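Local coordinates for alpha-galactosidase 1 (Saccharomyces cerevisiae, PDB 3LRK), which hydrolyses terminal, non-reducing alpha-D-galactose residues from alpha-galactosides such as galactose oligosaccharides, galactomannans and galactolipids, at residues A[31-42]-A[64-74]. The protein carries 1 engineered substitution. Numbering follows the deposited sequence.
Sequences QMGWDNWNTFAC and MGYKYIILDDC
Trp-34 fixes the register of two adjacent parallel strands, its N donating to Tyr-68 O and its O accepting from Ile-70 N, both at 2.8 Å. Two residues earlier, Met-32 O is gripped twice: Tyr-68 N lies in the carbonyl plane on a lone pair with a nearly straight bond (169°), whereas Lys-67 N reaches it from above that plane in a more bent bond. Strands 32-35 and 68-70 thus pair as the first two of the TIM barrel of this GH27 enzyme.

At the C-terminal ends of the strands two acids meet. Asp-35 OD2 comes within 2.7 Å of Asp-72 OD1, the carboxylate planes turned 57° apart. With CG anti to the backbone N (chi1 -177°), Asp-35 also sends OD1 to Trp-37 N at 2.8 Å, capping the turn into helix 37-40. Replacing Asp-35 by an alanine would probably leave Trp-37 N without its cap and open a gap beside Asp-72 OD1. Lys-147 forms a salt bridge with Asp-72 OD1, while Asp-72 OD2 and Asp-73 OD2 bind a glycerol.

Beyond the acids, the Cys-42–Cys-74 disulfide ties the two loops together, and Cys-74 SG sits at the edge of the Trp-37 ring, 3.6 Å from CZ3. At the far end, Met-32 bends at its last torsion to lay CE over the centre of the Tyr-66 ring, 3.6 Å from its centroid, a CH-pi contact backed by Ile-313 of helix 310-316; SD stands farther out above the same face as a Met-aromatic contact.

Backbone pairing and the disulfide therefore bracket a polar cluster at the C-terminal mouth of the barrel, where the substrate-binding Asp-72 pairs with Lys-147 and Asp-73, also substrate-binding, lies about 6 Å, side chain to side chain, from the nucleophile Asp-149.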
loop_
_atom_site.group_PDB
_atom_site.type_symbol
_atom_site.label_atom_id
_atom_site.label_comp_id
_atom_site.label_asym_id
_atom_site.label_seq_id
_atom_site.Cartn_x
_atom_site.Cartn_y
_atom_site.Cartn_z
ATOM N N GLN A 31 4.298 -30.506 10.032
ATOM C CA GLN A 31 3.774 -31.768 9.491
ATOM C C GLN A 31 4.645 -32.298 8.364
ATOM O O GLN A 31 5.343 -31.540 7.701
ATOM C CB GLN A 31 2.305 -31.640 9.049
ATOM C CG GLN A 31 2.053 -30.787 7.809
ATOM C CD GLN A 31 1.866 -29.307 8.118
ATOM O OE1 GLN A 31 2.480 -28.768 9.053
ATOM N NE2 GLN A 31 1.010 -28.641 7.330
ATOM N N MET A 32 4.616 -33.616 8.177
ATOM C CA MET A 32 5.291 -34.255 7.058
ATOM C C MET A 32 4.314 -35.219 6.404
ATOM O O MET A 32 3.501 -35.845 7.085
ATOM C CB MET A 32 6.530 -35.039 7.523
ATOM C CG MET A 32 7.655 -34.198 8.109
ATOM S SD MET A 32 8.870 -35.213 9.012
ATOM C CE MET A 32 9.650 -36.056 7.631
ATOM N N GLY A 33 4.404 -35.339 5.085
ATOM C CA GLY A 33 3.525 -36.234 4.363
ATOM C C GLY A 33 3.644 -36.125 2.862
ATOM O O GLY A 33 4.722 -35.892 2.336
ATOM N N TRP A 34 2.514 -36.280 2.185
ATOM C CA TRP A 34 2.455 -36.275 0.733
ATOM C C TRP A 34 1.078 -35.789 0.277
ATOM O O TRP A 34 0.064 -36.051 0.931
ATOM C CB TRP A 34 2.736 -37.692 0.209
ATOM C CG TRP A 34 2.488 -37.910 -1.275
ATOM C CD1 TRP A 34 3.379 -37.711 -2.293
ATOM C CD2 TRP A 34 1.288 -38.400 -1.884
ATOM N NE1 TRP A 34 2.802 -38.028 -3.501
ATOM C CE2 TRP A 34 1.520 -38.458 -3.281
ATOM C CE3 TRP A 34 0.033 -38.793 -1.390
ATOM C CZ2 TRP A 34 0.545 -38.888 -4.189
ATOM C CZ3 TRP A 34 -0.940 -39.223 -2.302
ATOM C CH2 TRP A 34 -0.671 -39.268 -3.682
ATOM N N ASP A 35 1.059 -35.089 -0.853
ATOM C CA ASP A 35 -0.170 -34.587 -1.460
ATOM C C ASP A 35 -0.128 -34.978 -2.947
ATOM O O ASP A 35 0.916 -34.859 -3.595
ATOM C CB ASP A 35 -0.251 -33.058 -1.263
ATOM C CG ASP A 35 -1.536 -32.435 -1.809
ATOM O OD1 ASP A 35 -1.875 -32.656 -3.000
ATOM O OD2 ASP A 35 -2.199 -31.676 -1.045
ATOM N N ASN A 36 -1.257 -35.438 -3.472
ATOM C CA ASN A 36 -1.334 -35.977 -4.838
ATOM C C ASN A 36 -1.353 -34.946 -5.969
ATOM O O ASN A 36 -1.255 -35.313 -7.147
ATOM C CB ASN A 36 -2.579 -36.855 -4.971
ATOM C CG ASN A 36 -3.868 -36.049 -4.885
ATOM O OD1 ASN A 36 -4.359 -35.504 -5.885
ATOM N ND2 ASN A 36 -4.415 -35.964 -3.694
ATOM N N TRP A 37 -1.493 -33.666 -5.623
ATOM C CA TRP A 37 -1.777 -32.649 -6.636
ATOM C C TRP A 37 -0.702 -32.507 -7.727
ATOM O O TRP A 37 -1.009 -32.680 -8.915
ATOM C CB TRP A 37 -2.099 -31.276 -6.022
ATOM C CG TRP A 37 -2.556 -30.345 -7.093
ATOM C CD1 TRP A 37 -1.834 -29.355 -7.689
ATOM C CD2 TRP A 37 -3.826 -30.377 -7.756
ATOM N NE1 TRP A 37 -2.590 -28.740 -8.671
ATOM C CE2 TRP A 37 -3.815 -29.352 -8.732
ATOM C CE3 TRP A 37 -4.981 -31.161 -7.605
ATOM C CZ2 TRP A 37 -4.913 -29.095 -9.559
ATOM C CZ3 TRP A 37 -6.079 -30.900 -8.428
ATOM C CH2 TRP A 37 -6.031 -29.881 -9.394
ATOM N N ASN A 38 0.535 -32.190 -7.331
ATOM C CA ASN A 38 1.603 -31.897 -8.305
ATOM C C ASN A 38 1.670 -32.898 -9.452
ATOM O O ASN A 38 1.956 -32.520 -10.585
ATOM C CB ASN A 38 2.977 -31.781 -7.638
ATOM C CG ASN A 38 3.150 -30.480 -6.851
ATOM O OD1 ASN A 38 2.378 -29.525 -7.011
ATOM N ND2 ASN A 38 4.169 -30.440 -5.995
ATOM N N THR A 39 1.365 -34.159 -9.163
ATOM C CA THR A 39 1.617 -35.234 -10.116
ATOM C C THR A 39 0.362 -35.936 -10.639
ATOM O O THR A 39 0.431 -36.628 -11.663
ATOM C CB THR A 39 2.673 -36.259 -9.570
ATOM O OG1 THR A 39 2.206 -36.864 -8.353
ATOM C CG2 THR A 39 4.014 -35.562 -9.299
ATOM N N PHE A 40 -0.779 -35.739 -9.971
ATOM C CA PHE A 40 -2.044 -36.379 -10.383
ATOM C C PHE A 40 -3.237 -35.446 -10.669
ATOM O O PHE A 40 -4.226 -35.868 -11.273
ATOM C CB PHE A 40 -2.450 -37.462 -9.384
ATOM C CG PHE A 40 -1.468 -38.592 -9.298
ATOM C CD1 PHE A 40 -0.422 -38.555 -8.373
ATOM C CD2 PHE A 40 -1.567 -39.684 -10.164
ATOM C CE1 PHE A 40 0.512 -39.598 -8.299
ATOM C CE2 PHE A 40 -0.646 -40.734 -10.098
ATOM C CZ PHE A 40 0.399 -40.687 -9.163
ATOM N N ALA A 41 -3.137 -34.188 -10.236
ATOM C CA ALA A 41 -4.223 -33.210 -10.390
ATOM C C ALA A 41 -5.588 -33.812 -9.994
ATOM O O ALA A 41 -5.678 -34.451 -8.945
ATOM C CB ALA A 41 -4.233 -32.616 -11.805
ATOM N N CYS A 42 -6.628 -33.626 -10.814
ATOM C CA CYS A 42 -7.977 -34.136 -10.501
ATOM C C CYS A 42 -8.139 -35.649 -10.652
ATOM O O CYS A 42 -9.163 -36.207 -10.252
ATOM C CB CYS A 42 -9.062 -33.432 -11.337
ATOM S SG CYS A 42 -9.452 -31.718 -10.850
ATOM N N MET A 64 9.970 -42.316 8.636
ATOM C CA MET A 64 10.809 -41.123 8.813
ATOM C C MET A 64 9.972 -39.926 9.277
ATOM O O MET A 64 10.510 -38.908 9.714
ATOM C CB MET A 64 11.574 -40.765 7.535
ATOM C CG MET A 64 12.548 -41.836 7.054
ATOM S SD MET A 64 13.872 -41.200 6.005
ATOM C CE MET A 64 14.850 -40.309 7.220
ATOM N N GLY A 65 8.654 -40.063 9.175
ATOM C CA GLY A 65 7.741 -39.051 9.675
ATOM C C GLY A 65 6.747 -38.580 8.636
ATOM O O GLY A 65 5.813 -37.860 8.977
ATOM N N TYR A 66 6.939 -38.987 7.380
ATOM C CA TYR A 66 6.018 -38.619 6.284
ATOM C C TYR A 66 4.706 -39.399 6.394
ATOM O O TYR A 66 4.470 -40.377 5.667
ATOM C CB TYR A 66 6.650 -38.856 4.911
ATOM C CG TYR A 66 7.883 -38.031 4.587
ATOM C CD1 TYR A 66 7.776 -36.725 4.081
ATOM C CD2 TYR A 66 9.163 -38.565 4.750
ATOM C CE1 TYR A 66 8.933 -35.972 3.753
ATOM C CE2 TYR A 66 10.313 -37.821 4.434
ATOM C CZ TYR A 66 10.191 -36.534 3.937
ATOM O OH TYR A 66 11.335 -35.828 3.616
ATOM N N LYS A 67 3.846 -38.948 7.298
ATOM C CA LYS A 67 2.704 -39.754 7.740
ATOM C C LYS A 67 1.326 -39.269 7.312
ATOM O O LYS A 67 0.361 -40.031 7.372
ATOM C CB LYS A 67 2.759 -39.963 9.259
ATOM C CG LYS A 67 3.753 -41.066 9.640
ATOM C CD LYS A 67 3.840 -41.290 11.135
ATOM C CE LYS A 67 4.777 -42.441 11.437
ATOM N NZ LYS A 67 4.740 -42.790 12.899
ATOM N N TYR A 68 1.236 -38.008 6.897
ATOM C CA TYR A 68 -0.020 -37.468 6.377
ATOM C C TYR A 68 -0.145 -37.752 4.880
ATOM O O TYR A 68 0.671 -37.282 4.081
ATOM C CB TYR A 68 -0.134 -35.960 6.654
ATOM C CG TYR A 68 -0.446 -35.623 8.089
ATOM C CD1 TYR A 68 -1.730 -35.797 8.602
ATOM C CD2 TYR A 68 0.538 -35.116 8.936
ATOM C CE1 TYR A 68 -2.024 -35.483 9.933
ATOM C CE2 TYR A 68 0.258 -34.801 10.265
ATOM C CZ TYR A 68 -1.023 -34.983 10.753
ATOM O OH TYR A 68 -1.300 -34.675 12.059
ATOM N N ILE A 69 -1.136 -38.566 4.530
ATOM C CA ILE A 69 -1.524 -38.813 3.137
ATOM C C ILE A 69 -2.664 -37.855 2.814
ATOM O O ILE A 69 -3.817 -38.049 3.262
ATOM C CB ILE A 69 -1.969 -40.296 2.911
ATOM C CG1 ILE A 69 -0.843 -41.270 3.302
ATOM C CG2 ILE A 69 -2.439 -40.517 1.459
ATOM C CD1 ILE A 69 0.492 -41.061 2.530
ATOM N N ILE A 70 -2.334 -36.805 2.067
ATOM C CA ILE A 70 -3.270 -35.702 1.860
ATOM C C ILE A 70 -3.892 -35.738 0.469
ATOM O O ILE A 70 -3.230 -35.471 -0.534
ATOM C CB ILE A 70 -2.618 -34.315 2.104
ATOM C CG1 ILE A 70 -1.909 -34.265 3.463
ATOM C CG2 ILE A 70 -3.676 -33.202 1.996
ATOM C CD1 ILE A 70 -0.774 -33.222 3.525
ATOM N N LEU A 71 -5.175 -36.078 0.440
ATOM C CA LEU A 71 -5.986 -36.059 -0.765
ATOM C C LEU A 71 -6.377 -34.606 -1.016
ATOM O O LEU A 71 -6.946 -33.954 -0.133
ATOM C CB LEU A 71 -7.239 -36.914 -0.577
ATOM C CG LEU A 71 -8.306 -36.908 -1.689
ATOM C CD1 LEU A 71 -7.804 -37.571 -2.963
ATOM C CD2 LEU A 71 -9.583 -37.552 -1.205
ATOM N N ASP A 72 -6.070 -34.117 -2.213
ATOM C CA ASP A 72 -6.302 -32.717 -2.575
ATOM C C ASP A 72 -7.682 -32.539 -3.237
ATOM O O ASP A 72 -8.640 -33.206 -2.856
ATOM C CB ASP A 72 -5.142 -32.216 -3.455
ATOM C CG ASP A 72 -4.860 -30.720 -3.281
ATOM O OD1 ASP A 72 -4.092 -30.338 -2.372
ATOM O OD2 ASP A 72 -5.402 -29.924 -4.075
ATOM N N ASP A 73 -7.776 -31.627 -4.206
ATOM C CA ASP A 73 -9.036 -31.193 -4.832
ATOM C C ASP A 73 -9.687 -32.308 -5.678
ATOM O O ASP A 73 -9.101 -33.378 -5.854
ATOM C CB ASP A 73 -8.727 -29.969 -5.715
ATOM C CG ASP A 73 -9.916 -29.005 -5.892
ATOM O OD1 ASP A 73 -11.099 -29.358 -5.666
ATOM O OD2 ASP A 73 -9.639 -27.848 -6.271
ATOM N N CYS A 74 -10.896 -32.042 -6.190
ATOM C CA CYS A 74 -11.584 -32.884 -7.202
ATOM C C CYS A 74 -12.071 -34.253 -6.723
ATOM O O CYS A 74 -12.153 -35.213 -7.511
ATOM C CB CYS A 74 -10.717 -33.072 -8.456
ATOM S SG CYS A 74 -9.587 -31.725 -8.811
HETATM O O HOH W 1 -6.626 -33.691 -6.386
#